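Local atomic coordinates of NAD(P)-dependent oxidoreductase (Pseudomonas putida, PDB entry 7A3W), a protein that probably catalyses NADPH-dependent imine reduction, serving as a multifunctional biocatalyst for conjugate reduction and reductive amination. Residues 17-22 against 128-133; 67-72 against 154-159; 95-100 against 122-127. All coordinates share one frame; numbering follows the deposited sequence. Where two conformers were deposited one is given.

Contact 1 of 3, residues 17-22 against 128-133; sequences GAMGSV and CYPKDI. With NDP (NADPH dihydro-nicotinamide-adenine-dinucleotide phosphate), chain F.
At the cofactor site of the nucleotide-binding domain, Met-19 and Val-22 in the first turns of helix 18-29 pack on Pro-130 and Ile-133 of the loop that follows strand 120-126. Met-19 has CG anti to its backbone N (chi1 -180°), and further bends at chi2 and chi3 curl the chain. Its CE rests 3.4 Å from Cys-128 O and 3.5 Å from C4N of NADPH, the nicotinamide carbon that carries the hydride. SD of Met-19 touches CG1 of Ile-133 at 3.7 Å. Val-22 crosses the proline at about a right angle, with CG2 3.8 Å from Pro-130 CB and CG1 against Pro-130 O. Gly-17 and Gly-20 fit the end of a Rossmann GxGxxG loop, and the amides that open the helix grip the diphosphate. Ala-18 N donates to O1A at 2.8 Å, nearly straight at 172°; Met-19 N donates to O2N at 2.8 Å and 175°. From the loop side, Pro-130 CD lies 3.2 Å from carboxamide O7N, while the hydroxyl of Tyr-129 is hydrogen-bonded to His-245 of the second subunit.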
loop_
_atom_site.group_PDB
_atom_site.type_symbol
_atom_site.label_atom_id
_atom_site.label_comp_id
_atom_site.label_asym_id
_atom_site.label_seq_id
_atom_site.Cartn_x
_atom_site.Cartn_y
_atom_site.Cartn_z
ATOM N N GLY B 17 2.129 27.912 1.202
ATOM C CA GLY B 17 1.040 27.061 1.708
ATOM C C GLY B 17 1.518 26.073 2.752
ATOM O O GLY B 17 2.594 26.314 3.440
ATOM N N ALA B 18 0.749 24.996 2.932
ATOM C CA ALA B 18 1.048 23.982 3.966
ATOM C C ALA B 18 2.482 23.480 3.800
ATOM O O ALA B 18 3.217 23.389 4.839
ATOM C CB ALA B 18 0.047 22.857 3.892
ATOM N N MET B 19 2.912 23.205 2.566
ATOM C CA MET B 19 4.277 22.637 2.312
ATOM C C MET B 19 5.320 23.757 2.207
ATOM O O MET B 19 6.365 23.684 2.943
ATOM C CB MET B 19 4.229 21.758 1.051
ATOM C CG MET B 19 5.528 21.117 0.678
ATOM S SD MET B 19 6.262 20.062 1.975
ATOM C CE MET B 19 5.297 18.556 1.859
ATOM N N GLY B 20 5.081 24.773 1.377
ATOM C CA GLY B 20 6.041 25.872 1.118
ATOM C C GLY B 20 6.476 26.571 2.396
ATOM O O GLY B 20 7.691 26.872 2.562
ATOM N N SER B 21 5.550 26.797 3.322
ATOM C CA SER B 21 5.874 27.518 4.589
ATOM C C SER B 21 6.929 26.714 5.356
ATOM O O SER B 21 7.854 27.312 5.929
ATOM C CB SER B 21 4.686 27.784 5.418
ATOM O OG SER B 21 3.967 26.599 5.669
ATOM N N VAL B 22 6.779 25.393 5.368
ATOM C CA VAL B 22 7.692 24.492 6.121
ATOM C C VAL B 22 9.046 24.391 5.401
ATOM O O VAL B 22 10.112 24.276 6.086
ATOM C CB VAL B 22 6.992 23.140 6.325
ATOM C CG1 VAL B 22 7.951 22.089 6.852
ATOM C CG2 VAL B 22 5.759 23.292 7.202
ATOM N N CYS B 128 6.476 13.200 0.822
ATOM C CA CYS B 128 6.170 13.269 2.275
ATOM C C CYS B 128 5.145 14.361 2.556
ATOM O O CYS B 128 4.843 15.174 1.665
ATOM C CB CYS B 128 7.422 13.519 3.123
ATOM S SG CYS B 128 8.112 15.191 2.974
ATOM N N TYR B 129 4.641 14.368 3.786
ATOM C CA TYR B 129 3.843 15.487 4.339
ATOM C C TYR B 129 4.800 16.469 5.000
ATOM O O TYR B 129 5.964 16.118 5.293
ATOM C CB TYR B 129 2.781 14.951 5.303
ATOM C CG TYR B 129 1.675 14.188 4.617
ATOM C CD1 TYR B 129 0.669 14.878 3.966
ATOM C CD2 TYR B 129 1.627 12.803 4.600
ATOM C CE1 TYR B 129 -0.378 14.219 3.353
ATOM C CE2 TYR B 129 0.622 12.127 3.909
ATOM C CZ TYR B 129 -0.405 12.840 3.333
ATOM O OH TYR B 129 -1.428 12.225 2.680
ATOM N N PRO B 130 4.354 17.724 5.226
ATOM C CA PRO B 130 5.262 18.768 5.715
ATOM C C PRO B 130 6.018 18.372 6.992
ATOM O O PRO B 130 7.182 18.748 7.142
ATOM C CB PRO B 130 4.329 19.958 5.914
ATOM C CG PRO B 130 3.270 19.753 4.846
ATOM C CD PRO B 130 3.016 18.256 4.878
ATOM N N LYS B 131 5.350 17.636 7.889
ATOM C CA LYS B 131 5.897 17.227 9.212
ATOM C C LYS B 131 7.206 16.454 9.031
ATOM O O LYS B 131 8.017 16.428 9.990
ATOM C CB LYS B 131 4.849 16.413 9.975
ATOM C CG LYS B 131 4.466 15.084 9.332
ATOM C CD LYS B 131 3.312 14.384 9.983
ATOM C CE LYS B 131 3.047 13.016 9.382
ATOM N NZ LYS B 131 4.148 12.066 9.665
ATOM N N ASP B 132 7.432 15.829 7.873
ATOM C CA ASP B 132 8.613 14.958 7.635
ATOM C C ASP B 132 9.717 15.707 6.862
ATOM O O ASP B 132 10.867 15.176 6.763
ATOM C CB ASP B 132 8.153 13.647 7.008
ATOM C CG ASP B 132 7.330 12.822 7.988
ATOM O OD1 ASP B 132 7.777 12.648 9.136
ATOM O OD2 ASP B 132 6.230 12.413 7.609
ATOM N N ILE B 133 9.471 16.940 6.417
ATOM C CA ILE B 133 10.540 17.785 5.820
ATOM C C ILE B 133 11.672 17.927 6.837
ATOM O O ILE B 133 11.365 18.098 7.997
ATOM C CB ILE B 133 9.972 19.135 5.384
ATOM C CG1 ILE B 133 9.018 18.941 4.195
ATOM C CG2 ILE B 133 11.072 20.123 5.067
ATOM C CD1 ILE B 133 9.661 18.451 2.928
HETATM P PA NDP F . -1.675 24.826 -0.276
HETATM O O1A NDP F . -1.438 24.870 1.206
HETATM O O2A NDP F . -3.066 24.861 -0.864
HETATM O O5B NDP F . -0.839 26.041 -0.898
HETATM C C5B NDP F . -1.031 26.425 -2.272
HETATM C C4B NDP F . -0.046 27.528 -2.556
HETATM O O4B NDP F . -0.171 27.945 -3.947
HETATM C C3B NDP F . -0.218 28.800 -1.717
HETATM O O3B NDP F . 1.052 29.392 -1.564
HETATM C C2B NDP F . -1.134 29.613 -2.618
HETATM O O2B NDP F . -1.136 31.034 -2.435
HETATM C C1B NDP F . -0.453 29.325 -3.948
HETATM N N9A NDP F . -1.279 29.651 -5.093
HETATM C C8A NDP F . -2.482 29.119 -5.474
HETATM N N7A NDP F . -2.955 29.663 -6.569
HETATM C C5A NDP F . -1.980 30.574 -6.950
HETATM C C6A NDP F . -1.879 31.472 -8.028
HETATM N N6A NDP F . -2.795 31.586 -8.997
HETATM N N1A NDP F . -0.772 32.240 -8.093
HETATM C C2A NDP F . 0.156 32.134 -7.132
HETATM N N3A NDP F . 0.165 31.348 -6.064
HETATM C C4A NDP F . -0.946 30.585 -6.035
HETATM O O3 NDP F . -0.914 23.618 -0.986
HETATM P PN NDP F . 0.337 22.782 -0.403
HETATM O O1N NDP F . -0.266 21.698 0.408
HETATM O O2N NDP F . 1.314 23.701 0.266
HETATM O O5D NDP F . 0.892 22.129 -1.739
HETATM C C5D NDP F . 1.766 22.819 -2.658
HETATM C C4D NDP F . 2.255 21.828 -3.682
HETATM O O4D NDP F . 3.063 20.805 -3.039
HETATM C C3D NDP F . 1.160 21.082 -4.468
HETATM O O3D NDP F . 1.498 21.066 -5.849
HETATM C C2D NDP F . 1.136 19.720 -3.800
HETATM O O2D NDP F . 0.627 18.721 -4.674
HETATM C C1D NDP F . 2.597 19.532 -3.384
HETATM N N1N NDP F . 2.780 18.649 -2.191
HETATM C C2N NDP F . 2.184 18.903 -0.976
HETATM C C3N NDP F . 2.226 17.989 0.058
HETATM C C7N NDP F . 1.587 18.228 1.385
HETATM O O7N NDP F . 1.575 17.296 2.187
HETATM N N7N NDP F . 1.090 19.411 1.710
HETATM C C4N NDP F . 3.002 16.742 -0.117
HETATM C C5N NDP F . 3.611 16.585 -1.414
HETATM C C6N NDP F . 3.585 17.538 -2.322
HETATM P P2B NDP F . -2.138 31.607 -1.302
HETATM O O1X NDP F . -3.482 30.949 -1.606
HETATM O O2X NDP F . -1.543 31.336 0.062
HETATM O O3X NDP F . -2.098 33.072 -1.682
#

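Contact 2 of 3, residues 67-72 against 154-159; sequences LIIICM and STLKVL. With NDP (NADPH dihydro-nicotinamide-adenine-dinucleotide phosphate), chain F.
Leu-67 and Ile-69, two residues apart on strand 67-70, send their side chains from the same face of the sheet onto Thr-155 and Leu-156 of helix 146-157 and onto Leu-159, just after them in the chain. Leu-67 and Thr-155 meet tip to tip: methyl CD2 of Leu-67 abuts CG2 of Thr-155 at 3.4 Å, tighter than usual for two methyl groups. Thr-155 turns its methyl, not its hydroxyl, to the leucine, because CG2 is the branch anti to its backbone N while OG1 stands beside that N. Ile-69 places CG1 beside its own N, and chi2 of 162° extends CD1 outward to touch two leucines. Leu-159 comes at it tip to tip, with CD1 4.1 Å from Ile-69 CD1. Leu-156 instead slides past in the opposite direction, its CD2 4.2 Å from the same Ile-69 CD1. The contact is wholly apolar and all five touching residues are buried, as befits the hydrophobic layer between sheet and helix in a Rossmann-type alpha/beta domain. Where the strand runs out, the chain reaches the cofactor: Met-72 O lies 3.3 Å from ribose C4D of NADPH, and Cys-71 SG lies 3.6 Å from O4D. Strand 67-70 is flanked by strands 10-14 and 95-98, with backbone bonds from Ile-69 to Ser-12 and Leu-14 on one side and from Ile-68 to Thr-95 and Val-97 on the other. Ile-70, which takes no part in the helix packing, meets Phe-78 of helix 75-83, whereas Thr-155 also leans on Val-11 of strand 10-14.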
loop_
_atom_site.group_PDB
_atom_site.type_symbol
_atom_site.label_atom_id
_atom_site.label_comp_id
_atom_site.label_asym_id
_atom_site.label_seq_id
_atom_site.Cartn_x
_atom_site.Cartn_y
_atom_site.Cartn_z
ATOM N N LEU B 67 19.292 30.131 -5.705
ATOM C CA LEU B 67 18.456 28.903 -5.611
ATOM C C LEU B 67 17.007 29.299 -5.300
ATOM O O LEU B 67 16.754 29.887 -4.250
ATOM C CB LEU B 67 18.999 27.972 -4.524
ATOM C CG LEU B 67 18.177 26.707 -4.284
ATOM C CD1 LEU B 67 18.054 25.889 -5.552
ATOM C CD2 LEU B 67 18.776 25.886 -3.151
ATOM N N ILE B 68 16.113 29.033 -6.237
ATOM C CA ILE B 68 14.699 29.474 -6.202
ATOM C C ILE B 68 13.815 28.223 -6.156
ATOM O O ILE B 68 13.698 27.519 -7.185
ATOM C CB ILE B 68 14.353 30.320 -7.433
ATOM C CG1 ILE B 68 15.392 31.387 -7.800
ATOM C CG2 ILE B 68 12.946 30.877 -7.258
ATOM C CD1 ILE B 68 15.789 32.326 -6.674
ATOM N N ILE B 69 13.157 27.987 -5.029
ATOM C CA ILE B 69 12.314 26.774 -4.808
ATOM C C ILE B 69 10.856 27.182 -4.985
ATOM O O ILE B 69 10.431 28.137 -4.340
ATOM C CB ILE B 69 12.580 26.162 -3.429
ATOM C CG1 ILE B 69 14.025 25.668 -3.328
ATOM C CG2 ILE B 69 11.568 25.070 -3.135
ATOM C CD1 ILE B 69 14.475 25.451 -1.908
ATOM N N ILE B 70 10.136 26.490 -5.852
ATOM C CA ILE B 70 8.713 26.807 -6.165
ATOM C C ILE B 70 7.851 25.744 -5.494
ATOM O O ILE B 70 8.129 24.552 -5.673
ATOM C CB ILE B 70 8.464 26.804 -7.673
ATOM C CG1 ILE B 70 9.526 27.561 -8.461
ATOM C CG2 ILE B 70 7.047 27.321 -7.966
ATOM C CD1 ILE B 70 9.694 29.005 -8.052
ATOM N N CYS B 71 6.855 26.141 -4.730
ATOM C CA CYS B 71 5.910 25.197 -4.093
ATOM C C CYS B 71 4.520 25.823 -4.075
ATOM O O CYS B 71 3.961 26.078 -3.001
ATOM C CB CYS B 71 6.361 24.800 -2.699
ATOM S SG CYS B 71 5.530 23.291 -2.164
ATOM N N MET B 72 4.005 26.079 -5.254
ATOM C CA MET B 72 2.646 26.631 -5.433
ATOM C C MET B 72 1.701 25.457 -5.711
ATOM O O MET B 72 2.135 24.311 -5.811
ATOM C CB MET B 72 2.614 27.630 -6.592
ATOM C CG MET B 72 3.357 28.913 -6.306
ATOM S SD MET B 72 3.832 29.774 -7.832
ATOM C CE MET B 72 5.291 30.618 -7.240
ATOM N N SER B 154 23.611 19.921 -1.417
ATOM C CA SER B 154 23.751 20.040 0.059
ATOM C C SER B 154 22.663 20.952 0.624
ATOM O O SER B 154 22.086 20.626 1.662
ATOM C CB SER B 154 25.087 20.547 0.456
ATOM O OG SER B 154 26.033 19.577 0.114
ATOM N N THR B 155 22.399 22.064 -0.030
ATOM C CA THR B 155 21.311 22.973 0.401
ATOM C C THR B 155 19.995 22.203 0.387
ATOM O O THR B 155 19.293 22.263 1.394
ATOM C CB THR B 155 21.230 24.214 -0.482
ATOM O OG1 THR B 155 22.507 24.823 -0.320
ATOM C CG2 THR B 155 20.127 25.165 -0.069
ATOM N N LEU B 156 19.660 21.527 -0.719
ATOM C CA LEU B 156 18.348 20.853 -0.842
ATOM C C LEU B 156 18.243 19.698 0.156
ATOM O O LEU B 156 17.134 19.406 0.623
ATOM C CB LEU B 156 18.169 20.393 -2.278
ATOM C CG LEU B 156 18.036 21.520 -3.283
ATOM C CD1 LEU B 156 18.335 21.021 -4.690
ATOM C CD2 LEU B 156 16.612 22.095 -3.211
ATOM N N LYS B 157 19.367 19.128 0.580
ATOM C CA LYS B 157 19.403 18.045 1.594
ATOM C C LYS B 157 18.894 18.520 2.962
ATOM O O LYS B 157 18.468 17.677 3.731
ATOM C CB LYS B 157 20.805 17.432 1.715
ATOM C CG LYS B 157 20.996 16.174 0.868
ATOM C CD LYS B 157 22.210 15.330 1.258
ATOM N N VAL B 158 18.848 19.816 3.222
ATOM C CA VAL B 158 18.295 20.372 4.487
ATOM C C VAL B 158 16.793 20.017 4.533
ATOM O O VAL B 158 16.220 19.860 5.624
ATOM C CB VAL B 158 18.552 21.893 4.511
ATOM C CG1 VAL B 158 17.702 22.603 5.547
ATOM C CG2 VAL B 158 20.043 22.199 4.665
ATOM N N LEU B 159 16.182 19.890 3.356
ATOM C CA LEU B 159 14.736 19.622 3.235
ATOM C C LEU B 159 14.457 18.118 3.276
ATOM O O LEU B 159 13.399 17.744 3.741
ATOM C CB LEU B 159 14.231 20.222 1.927
ATOM C CG LEU B 159 14.373 21.739 1.809
ATOM C CD1 LEU B 159 13.915 22.182 0.431
ATOM C CD2 LEU B 159 13.616 22.455 2.906
HETATM P PA NDP F . -1.675 24.826 -0.276
HETATM O O1A NDP F . -1.438 24.870 1.206
HETATM O O2A NDP F . -3.066 24.861 -0.864
HETATM O O5B NDP F . -0.839 26.041 -0.898
HETATM C C5B NDP F . -1.031 26.425 -2.272
HETATM C C4B NDP F . -0.046 27.528 -2.556
HETATM O O4B NDP F . -0.171 27.945 -3.947
HETATM C C3B NDP F . -0.218 28.800 -1.717
HETATM O O3B NDP F . 1.052 29.392 -1.564
HETATM C C2B NDP F . -1.134 29.613 -2.618
HETATM O O2B NDP F . -1.136 31.034 -2.435
HETATM C C1B NDP F . -0.453 29.325 -3.948
HETATM N N9A NDP F . -1.279 29.651 -5.093
HETATM C C8A NDP F . -2.482 29.119 -5.474
HETATM N N7A NDP F . -2.955 29.663 -6.569
HETATM C C5A NDP F . -1.980 30.574 -6.950
HETATM C C6A NDP F . -1.879 31.472 -8.028
HETATM N N6A NDP F . -2.795 31.586 -8.997
HETATM N N1A NDP F . -0.772 32.240 -8.093
HETATM C C2A NDP F . 0.156 32.134 -7.132
HETATM N N3A NDP F . 0.165 31.348 -6.064
HETATM C C4A NDP F . -0.946 30.585 -6.035
HETATM O O3 NDP F . -0.914 23.618 -0.986
HETATM P PN NDP F . 0.337 22.782 -0.403
HETATM O O1N NDP F . -0.266 21.698 0.408
HETATM O O2N NDP F . 1.314 23.701 0.266
HETATM O O5D NDP F . 0.892 22.129 -1.739
HETATM C C5D NDP F . 1.766 22.819 -2.658
HETATM C C4D NDP F . 2.255 21.828 -3.682
HETATM O O4D NDP F . 3.063 20.805 -3.039
HETATM C C3D NDP F . 1.160 21.082 -4.468
HETATM O O3D NDP F . 1.498 21.066 -5.849
HETATM C C2D NDP F . 1.136 19.720 -3.800
HETATM O O2D NDP F . 0.627 18.721 -4.674
HETATM C C1D NDP F . 2.597 19.532 -3.384
HETATM N N1N NDP F . 2.780 18.649 -2.191
HETATM C C2N NDP F . 2.184 18.903 -0.976
HETATM C C3N NDP F . 2.226 17.989 0.058
HETATM C C7N NDP F . 1.587 18.228 1.385
HETATM O O7N NDP F . 1.575 17.296 2.187
HETATM N N7N NDP F . 1.090 19.411 1.710
HETATM C C4N NDP F . 3.002 16.742 -0.117
HETATM C C5N NDP F . 3.611 16.585 -1.414
HETATM C C6N NDP F . 3.585 17.538 -2.322
HETATM P P2B NDP F . -2.138 31.607 -1.302
HETATM O O1X NDP F . -3.482 30.949 -1.606
HETATM O O2X NDP F . -1.543 31.336 0.062
HETATM O O3X NDP F . -2.098 33.072 -1.682
#

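Contact 3 of 3, residues 95-100 against 122-127; sequences TIVNMS and VDAGIM. With NDP (NADPH dihydro-nicotinamide-adenine-dinucleotide phosphate), chain F.
The Asn-98 amide and the Asp-123 carboxylate stand side by side, pointing the same way from neighbouring strands, their planes 87° apart. These strands, 95-98 and 120-126, are the two parallel strands of a beta-alpha-beta unit, joined by helix 104-116, in the Rossmann-type sheet. OD1 of Asp-123 lies to one side of the amide plane, near its CB and ND2 rim, 3.8 Å from Asn-98 ND2; Ile-70 packs from the other side of the plane, toward the OD1 end. Asn-98 OD1 takes the backbone N of Ser-100 at 3.2 Å, the donor tilted from the amide plane, which makes an Asx turn, and Asn-98 ND2 bonds to the hydroxyl of Tyr-121. OD1 of Asp-123 also forms a salt bridge with Lys-75. The axes of 95-98 and 122-126 are turned 30° from parallel. Val-97 pairs with Val-122 and Asn-98 with Asp-123. Val-122 N donates to Ile-96 O at 2.9 Å, and Asn-98 N donates to Val-122 O at 3.0 Å. The third bond, Ala-124 N to Asn-98 O at 2.9 Å, is more bent, its donor standing 39° above the carbonyl plane. On the face that bears Val-97 and Val-122, the contact is apolar. Ala-124 CB lies 3.7 Å from Met-99 CG. Met-99, extended beyond CG, crosses Ile-126 at about a right angle, its CB and SD both meeting Ile-126 CD1. Val-97, Met-99 and Ala-124 all touch Tyr-142 of strand 140-144. Ile-126 also borders the nicotinamide of NADPH through CB, near C5N and C6N. Past Ala-124 the two segments are bridged by a water, which donates to Met-99 O at 2.6 Å and accepts from Ile-126 N at 3.0 Å.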
loop_
_atom_site.group_PDB
_atom_site.type_symbol
_atom_site.label_atom_id
_atom_site.label_comp_id
_atom_site.label_asym_id
_atom_site.label_seq_id
_atom_site.Cartn_x
_atom_site.Cartn_y
_atom_site.Cartn_z
ATOM N N THR B 95 19.286 28.681 -10.168
ATOM C CA THR B 95 18.656 27.354 -10.319
ATOM C C THR B 95 17.225 27.465 -9.811
ATOM O O THR B 95 17.027 27.811 -8.642
ATOM C CB THR B 95 19.430 26.261 -9.588
ATOM O OG1 THR B 95 20.689 26.200 -10.251
ATOM C CG2 THR B 95 18.755 24.910 -9.617
ATOM N N ILE B 96 16.284 27.232 -10.702
ATOM C CA ILE B 96 14.852 27.085 -10.345
ATOM C C ILE B 96 14.579 25.602 -10.071
ATOM O O ILE B 96 14.829 24.794 -10.950
ATOM C CB ILE B 96 13.981 27.618 -11.489
ATOM C CG1 ILE B 96 14.172 29.123 -11.662
ATOM C CG2 ILE B 96 12.531 27.246 -11.271
ATOM C CD1 ILE B 96 13.346 29.930 -10.725
ATOM N N VAL B 97 14.046 25.287 -8.892
ATOM C CA VAL B 97 13.622 23.926 -8.475
ATOM C C VAL B 97 12.117 23.973 -8.257
ATOM O O VAL B 97 11.676 24.583 -7.304
ATOM C CB VAL B 97 14.341 23.435 -7.217
ATOM C CG1 VAL B 97 13.941 22.008 -6.894
ATOM C CG2 VAL B 97 15.849 23.523 -7.380
ATOM N N ASN B 98 11.375 23.332 -9.153
ATOM C CA ASN B 98 9.903 23.367 -9.141
ATOM C C ASN B 98 9.375 22.121 -8.427
ATOM O O ASN B 98 9.365 21.035 -9.048
ATOM C CB ASN B 98 9.451 23.471 -10.585
ATOM C CG ASN B 98 7.963 23.612 -10.724
ATOM O OD1 ASN B 98 7.234 23.587 -9.731
ATOM N ND2 ASN B 98 7.531 23.680 -11.981
ATOM N N MET B 99 8.941 22.260 -7.164
ATOM C CA MET B 99 8.387 21.166 -6.334
ATOM C C MET B 99 6.855 21.139 -6.347
ATOM O O MET B 99 6.247 20.396 -5.528
ATOM C CB MET B 99 8.891 21.320 -4.894
ATOM C CG MET B 99 10.369 21.131 -4.816
ATOM S SD MET B 99 10.877 21.273 -3.115
ATOM C CE MET B 99 12.653 21.099 -3.306
ATOM N N SER B 100 6.243 21.841 -7.296
ATOM C CA SER B 100 4.772 21.907 -7.471
ATOM C C SER B 100 4.322 20.734 -8.353
ATOM O O SER B 100 5.033 20.389 -9.296
ATOM C CB SER B 100 4.374 23.251 -8.025
ATOM O OG SER B 100 3.272 23.137 -8.911
ATOM N N VAL B 122 15.496 22.517 -12.556
ATOM C CA VAL B 122 15.376 21.179 -11.940
ATOM C C VAL B 122 13.906 21.005 -11.566
ATOM O O VAL B 122 13.366 21.868 -10.875
ATOM C CB VAL B 122 16.316 21.047 -10.729
ATOM C CG1 VAL B 122 16.240 19.666 -10.119
ATOM C CG2 VAL B 122 17.737 21.379 -11.128
ATOM N N ASP B 123 13.301 19.914 -12.025
ATOM C CA ASP B 123 11.918 19.553 -11.642
ATOM C C ASP B 123 12.000 18.608 -10.445
ATOM O O ASP B 123 13.006 17.879 -10.308
ATOM C CB ASP B 123 11.161 18.978 -12.832
ATOM C CG ASP B 123 9.670 19.137 -12.601
ATOM O OD1 ASP B 123 9.259 20.294 -12.493
ATOM O OD2 ASP B 123 8.964 18.112 -12.481
ATOM N N ALA B 124 11.031 18.654 -9.535
ATOM C CA ALA B 124 11.158 17.931 -8.254
ATOM C C ALA B 124 9.778 17.484 -7.772
ATOM O O ALA B 124 8.730 17.924 -8.312
ATOM C CB ALA B 124 11.898 18.756 -7.236
ATOM N N GLY B 125 9.777 16.507 -6.892
ATOM C CA GLY B 125 8.533 15.939 -6.354
ATOM C C GLY B 125 8.770 15.550 -4.914
ATOM O O GLY B 125 9.733 14.797 -4.657
ATOM N N ILE B 126 7.957 16.101 -4.015
ATOM C CA ILE B 126 8.110 15.903 -2.549
ATOM C C ILE B 126 7.345 14.644 -2.140
ATOM O O ILE B 126 6.116 14.570 -2.368
ATOM C CB ILE B 126 7.666 17.131 -1.747
ATOM C CG1 ILE B 126 8.369 18.413 -2.209
ATOM C CG2 ILE B 126 7.880 16.855 -0.268
ATOM C CD1 ILE B 126 7.759 19.699 -1.714
ATOM N N MET B 127 8.044 13.689 -1.554
ATOM C CA MET B 127 7.494 12.350 -1.232
ATOM C C MET B 127 7.239 12.255 0.285
ATOM O O MET B 127 7.682 11.284 0.932
ATOM C CB MET B 127 8.453 11.261 -1.735
ATOM C CG MET B 127 8.993 11.505 -3.168
ATOM S SD MET B 127 7.675 11.984 -4.387
ATOM C CE MET B 127 6.762 10.455 -4.531
HETATM P PA NDP F . -1.675 24.826 -0.276
HETATM O O1A NDP F . -1.438 24.870 1.206
HETATM O O2A NDP F . -3.066 24.861 -0.864
HETATM O O5B NDP F . -0.839 26.041 -0.898
HETATM C C5B NDP F . -1.031 26.425 -2.272
HETATM C C4B NDP F . -0.046 27.528 -2.556
HETATM O O4B NDP F . -0.171 27.945 -3.947
HETATM C C3B NDP F . -0.218 28.800 -1.717
HETATM O O3B NDP F . 1.052 29.392 -1.564
HETATM C C2B NDP F . -1.134 29.613 -2.618
HETATM O O2B NDP F . -1.136 31.034 -2.435
HETATM C C1B NDP F . -0.453 29.325 -3.948
HETATM N N9A NDP F . -1.279 29.651 -5.093
HETATM C C8A NDP F . -2.482 29.119 -5.474
HETATM N N7A NDP F . -2.955 29.663 -6.569
HETATM C C5A NDP F . -1.980 30.574 -6.950
HETATM C C6A NDP F . -1.879 31.472 -8.028
HETATM N N6A NDP F . -2.795 31.586 -8.997
HETATM N N1A NDP F . -0.772 32.240 -8.093
HETATM C C2A NDP F . 0.156 32.134 -7.132
HETATM N N3A NDP F . 0.165 31.348 -6.064
HETATM C C4A NDP F . -0.946 30.585 -6.035
HETATM O O3 NDP F . -0.914 23.618 -0.986
HETATM P PN NDP F . 0.337 22.782 -0.403
HETATM O O1N NDP F . -0.266 21.698 0.408
HETATM O O2N NDP F . 1.314 23.701 0.266
HETATM O O5D NDP F . 0.892 22.129 -1.739
HETATM C C5D NDP F . 1.766 22.819 -2.658
HETATM C C4D NDP F . 2.255 21.828 -3.682
HETATM O O4D NDP F . 3.063 20.805 -3.039
HETATM C C3D NDP F . 1.160 21.082 -4.468
HETATM O O3D NDP F . 1.498 21.066 -5.849
HETATM C C2D NDP F . 1.136 19.720 -3.800
HETATM O O2D NDP F . 0.627 18.721 -4.674
HETATM C C1D NDP F . 2.597 19.532 -3.384
HETATM N N1N NDP F . 2.780 18.649 -2.191
HETATM C C2N NDP F . 2.184 18.903 -0.976
HETATM C C3N NDP F . 2.226 17.989 0.058
HETATM C C7N NDP F . 1.587 18.228 1.385
HETATM O O7N NDP F . 1.575 17.296 2.187
HETATM N N7N NDP F . 1.090 19.411 1.710
HETATM C C4N NDP F . 3.002 16.742 -0.117
HETATM C C5N NDP F . 3.611 16.585 -1.414
HETATM C C6N NDP F . 3.585 17.538 -2.322
HETATM P P2B NDP F . -2.138 31.607 -1.302
HETATM O O1X NDP F . -3.482 30.949 -1.606
HETATM O O2X NDP F . -1.543 31.336 0.062
HETATM O O3X NDP F . -2.098 33.072 -1.682
HETATM O O HOH W 1 5.823 17.918 -4.940
#

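In the fold
All three contacts belong to the cofactor-binding domain and touch NADPH, but from different depths. Contacts 2 and 3 are fully buried and share the parallel part of the sheet, where strands 67-70 and 95-98 are neighbours joined by backbone bonds through Ile-68. Contact 3 is held by main-chain pairing with a polar cluster on one face; contact 2 is purely side-chain packing onto a helix. Contact 1 is only partly buried, lies beyond the strand ends and meets the second subunit; its hydrogen bonds reach the phosphates and that subunit. Met-19 joins it to both others, its CG 3.6 Å from Cys-71 SG and 3.6 Å from Ile-126 CD1.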